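PDB 3MIZ: putative transcriptional regulator protein, LacI family from Rhizobium etli, which probably binds operator DNA as a transcription factor of the LacI family, most likely acting as a repressor. Local coordinates for residues T123-E128 / L284-S289. Sequence-based numbering, arbitrary orientation.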
ATOM      1  N   THR A 123      -1.606 -22.393 -11.783  1.00 13.86           N
ATOM      2  CA  THR A 123      -2.697 -23.283 -12.165  1.00 15.40           C
ATOM      3  C   THR A 123      -2.172 -24.728 -12.186  1.00 17.57           C
ATOM      4  O   THR A 123      -2.834 -25.645 -11.691  1.00 18.64           O
ATOM      5  CB  THR A 123      -3.276 -22.894 -13.554  1.00 17.62           C
ATOM      6  OG1 THR A 123      -3.798 -21.557 -13.492  1.00 18.27           O
ATOM      7  CG2 THR A 123      -4.407 -23.846 -13.960  1.00 16.70           C
ATOM      8  N   ARG A 124      -0.976 -24.928 -12.731  1.00 17.35           N
ATOM      9  CA  ARG A 124      -0.381 -26.269 -12.777  1.00 17.57           C
ATOM     10  C   ARG A 124      -0.137 -26.785 -11.354  1.00 17.41           C
ATOM     11  O   ARG A 124      -0.246 -27.990 -11.083  1.00 15.91           O
ATOM     12  CB  ARG A 124       0.949 -26.239 -13.536  1.00 21.22           C
ATOM     13  CG  ARG A 124       0.836 -25.934 -15.028  1.00 23.98           C
ATOM     14  CD  ARG A 124       2.219 -25.709 -15.625  1.00 27.48           C
ATOM     15  NE  ARG A 124       3.130 -26.825 -15.365  1.00 29.84           N
ATOM     16  CZ  ARG A 124       3.258 -27.894 -16.147  1.00 33.77           C
ATOM     17  NH1 ARG A 124       2.533 -28.008 -17.253  1.00 34.40           N
ATOM     18  NH2 ARG A 124       4.125 -28.849 -15.827  1.00 34.95           N
ATOM     19  N   TYR A 125       0.218 -25.873 -10.456  1.00 17.37           N
ATOM     20  CA  TYR A 125       0.464 -26.220  -9.058  1.00 18.29           C
ATOM     21  C   TYR A 125      -0.770 -26.921  -8.485  1.00 17.97           C
ATOM     22  O   TYR A 125      -0.667 -27.980  -7.864  1.00 16.76           O
ATOM     23  CB  TYR A 125       0.784 -24.950  -8.259  1.00 19.77           C
ATOM     24  CG  TYR A 125       0.908 -25.164  -6.766  1.00 23.02           C
ATOM     25  CD1 TYR A 125      -0.215 -25.121  -5.940  1.00 24.37           C
ATOM     26  CD2 TYR A 125       2.145 -25.419  -6.180  1.00 23.88           C
ATOM     27  CE1 TYR A 125      -0.109 -25.325  -4.567  1.00 26.10           C
ATOM     28  CE2 TYR A 125       2.263 -25.626  -4.804  1.00 26.13           C
ATOM     29  CZ  TYR A 125       1.134 -25.577  -4.005  1.00 26.62           C
ATOM     30  OH  TYR A 125       1.249 -25.780  -2.648  1.00 27.15           O
ATOM     31  N   LEU A 126      -1.937 -26.329  -8.708  1.00 14.45           N
ATOM     32  CA  LEU A 126      -3.182 -26.903  -8.227  1.00 15.85           C
ATOM     33  C   LEU A 126      -3.493 -28.227  -8.926  1.00 16.82           C
ATOM     34  O   LEU A 126      -3.870 -29.199  -8.274  1.00 16.06           O
ATOM     35  CB  LEU A 126      -4.326 -25.909  -8.430  1.00 13.86           C
ATOM     36  CG  LEU A 126      -4.227 -24.678  -7.524  1.00 11.73           C
ATOM     37  CD1 LEU A 126      -5.280 -23.649  -7.898  1.00 11.14           C
ATOM     38  CD2 LEU A 126      -4.394 -25.118  -6.056  1.00 10.91           C
ATOM     39  N   LEU A 127      -3.321 -28.267 -10.247  1.00 16.89           N
ATOM     40  CA  LEU A 127      -3.589 -29.483 -11.029  1.00 18.27           C
ATOM     41  C   LEU A 127      -2.733 -30.662 -10.580  1.00 20.60           C
ATOM     42  O   LEU A 127      -3.196 -31.810 -10.561  1.00 19.67           O
ATOM     43  CB  LEU A 127      -3.342 -29.221 -12.521  1.00 18.71           C
ATOM     44  CG  LEU A 127      -4.226 -28.145 -13.152  1.00 18.64           C
ATOM     45  CD1 LEU A 127      -3.803 -27.895 -14.603  1.00 21.09           C
ATOM     46  CD2 LEU A 127      -5.682 -28.590 -13.082  1.00 18.86           C
ATOM     47  N   GLU A 128      -1.481 -30.391 -10.229  1.00 22.04           N
ATOM     48  CA  GLU A 128      -0.592 -31.450  -9.777  1.00 24.83           C
ATOM     49  C   GLU A 128      -0.933 -31.834  -8.340  1.00 24.47           C
ATOM     50  O   GLU A 128      -0.409 -32.818  -7.813  1.00 23.83           O
ATOM     51  CB  GLU A 128       0.866 -30.997  -9.872  1.00 29.74           C
ATOM     52  CG  GLU A 128       1.255 -30.502 -11.259  1.00 34.09           C
ATOM     53  CD  GLU A 128       2.728 -30.153 -11.374  1.00 38.00           C
ATOM     54  OE1 GLU A 128       3.251 -29.454 -10.479  1.00 41.09           O
ATOM     55  OE2 GLU A 128       3.362 -30.574 -12.365  1.00 41.93           O
ATOM     56  N   LEU A 284       6.777 -18.651  -7.938  1.00 17.62           N
ATOM     57  CA  LEU A 284       5.689 -19.259  -7.190  1.00 19.53           C
ATOM     58  C   LEU A 284       6.174 -19.347  -5.746  1.00 20.56           C
ATOM     59  O   LEU A 284       7.220 -19.932  -5.474  1.00 20.56           O
ATOM     60  CB  LEU A 284       5.376 -20.649  -7.741  1.00 22.07           C
ATOM     61  CG  LEU A 284       4.290 -21.472  -7.048  1.00 24.47           C
ATOM     62  CD1 LEU A 284       3.121 -20.595  -6.661  1.00 25.87           C
ATOM     63  CD2 LEU A 284       3.845 -22.584  -7.982  1.00 26.98           C
ATOM     64  N   VAL A 285       5.428 -18.737  -4.832  1.00 19.10           N
ATOM     65  CA  VAL A 285       5.790 -18.748  -3.416  1.00 18.28           C
ATOM     66  C   VAL A 285       4.856 -19.717  -2.714  1.00 20.18           C
ATOM     67  O   VAL A 285       3.691 -19.405  -2.472  1.00 18.32           O
ATOM     68  CB  VAL A 285       5.634 -17.351  -2.785  1.00 19.28           C
ATOM     69  CG1 VAL A 285       6.037 -17.393  -1.313  1.00 18.63           C
ATOM     70  CG2 VAL A 285       6.483 -16.342  -3.546  1.00 18.76           C
ATOM     71  N   GLU A 286       5.373 -20.896  -2.390  1.00 19.82           N
ATOM     72  CA  GLU A 286       4.562 -21.905  -1.736  1.00 22.57           C
ATOM     73  C   GLU A 286       4.469 -21.691  -0.237  1.00 21.97           C
ATOM     74  O   GLU A 286       5.481 -21.669   0.470  1.00 20.64           O
ATOM     75  CB  GLU A 286       5.114 -23.298  -2.037  1.00 25.94           C
ATOM     76  CG  GLU A 286       4.329 -24.412  -1.382  1.00 29.31           C
ATOM     77  CD  GLU A 286       4.602 -25.757  -2.009  1.00 30.27           C
ATOM     78  OE1 GLU A 286       5.754 -25.984  -2.438  1.00 30.68           O
ATOM     79  OE2 GLU A 286       3.668 -26.586  -2.062  1.00 30.42           O
ATOM     80  N   ARG A 287       3.245 -21.507   0.241  1.00 20.28           N
ATOM     81  CA  ARG A 287       3.001 -21.307   1.659  1.00 19.33           C
ATOM     82  C   ARG A 287       2.078 -22.442   2.123  1.00 20.11           C
ATOM     83  O   ARG A 287       2.349 -23.595   1.799  1.00 22.38           O
ATOM     84  CB  ARG A 287       2.412 -19.902   1.902  1.00 19.02           C
ATOM     85  CG  ARG A 287       3.392 -18.772   1.487  1.00 19.53           C
ATOM     86  CD  ARG A 287       3.220 -17.485   2.295  1.00 17.40           C
ATOM     87  NE  ARG A 287       4.286 -16.500   2.065  1.00 14.07           N
ATOM     88  CZ  ARG A 287       4.286 -15.587   1.088  1.00 16.60           C
ATOM     89  NH1 ARG A 287       3.280 -15.517   0.233  1.00 13.21           N
ATOM     90  NH2 ARG A 287       5.294 -14.731   0.968  1.00 15.53           N
ATOM     91  N   SER A 288       0.994 -22.163   2.841  1.00 19.82           N
ATOM     92  CA  SER A 288       0.145 -23.269   3.299  1.00 21.30           C
ATOM     93  C   SER A 288      -1.365 -23.148   3.090  1.00 20.98           C
ATOM     94  O   SER A 288      -2.145 -23.850   3.741  1.00 20.91           O
ATOM     95  CB  SER A 288       0.428 -23.546   4.778  1.00 24.79           C
ATOM     96  OG  SER A 288       0.284 -22.364   5.545  1.00 26.69           O
ATOM     97  N   SER A 289      -1.777 -22.290   2.162  1.00 18.25           N
ATOM     98  CA  SER A 289      -3.197 -22.085   1.884  1.00 15.93           C
ATOM     99  C   SER A 289      -3.770 -23.108   0.906  1.00 17.38           C
ATOM    100  O   SER A 289      -4.955 -23.061   0.575  1.00 14.37           O
ATOM    101  CB  SER A 289      -3.415 -20.686   1.312  1.00 16.23           C
ATOM    102  OG  SER A 289      -2.687 -20.544   0.108  1.00 14.81           O
TER
HETATM  103  O   HOH W   1       0.101 -24.147  -0.334  1.00 25.28           O
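Tyr125 reaches from helix 115-127 to the end of strand 277-285 and the loop beyond it, where it meets Leu284 of the strand and Glu286 of the loop. Its CG stands anti to the backbone N (chi1 174°), which turns the ring roughly crosswise to the helix axis, toward 284-289. The hydroxyl donates a short hydrogen bond, 2.6 Å from Tyr125 OH to Glu286 OE2. The oxygen is met on its anti side, with the phenol oxygen 34° out of the carboxylate plane. Glu286 OE2 lies at the edge of the ring, near its plane, 3.2 Å from Tyr125 CE2. Ring and carboxylate planes stand 79° apart. Leu284 touches nearer the base of the ring, with its CD2 3.8 Å from Tyr125 CD2.

The contact belongs to the periplasmic-binding-protein-like core of LacI-family regulators. It joins helix 115-127 to the end of the chain's last strand and the loop that follows. Arg129 forms a cation-pi pair with the Tyr125 ring and a weak, long ion pair with Glu286. A water donates to Tyr125 OH at 3.1 Å and, weakly, to Arg287 O, so the hydroxyl both gives and accepts. A phenylalanine here would probably keep the Leu284 packing but leave Glu286 OE2 without its hydroxyl donor and the water without one acceptor.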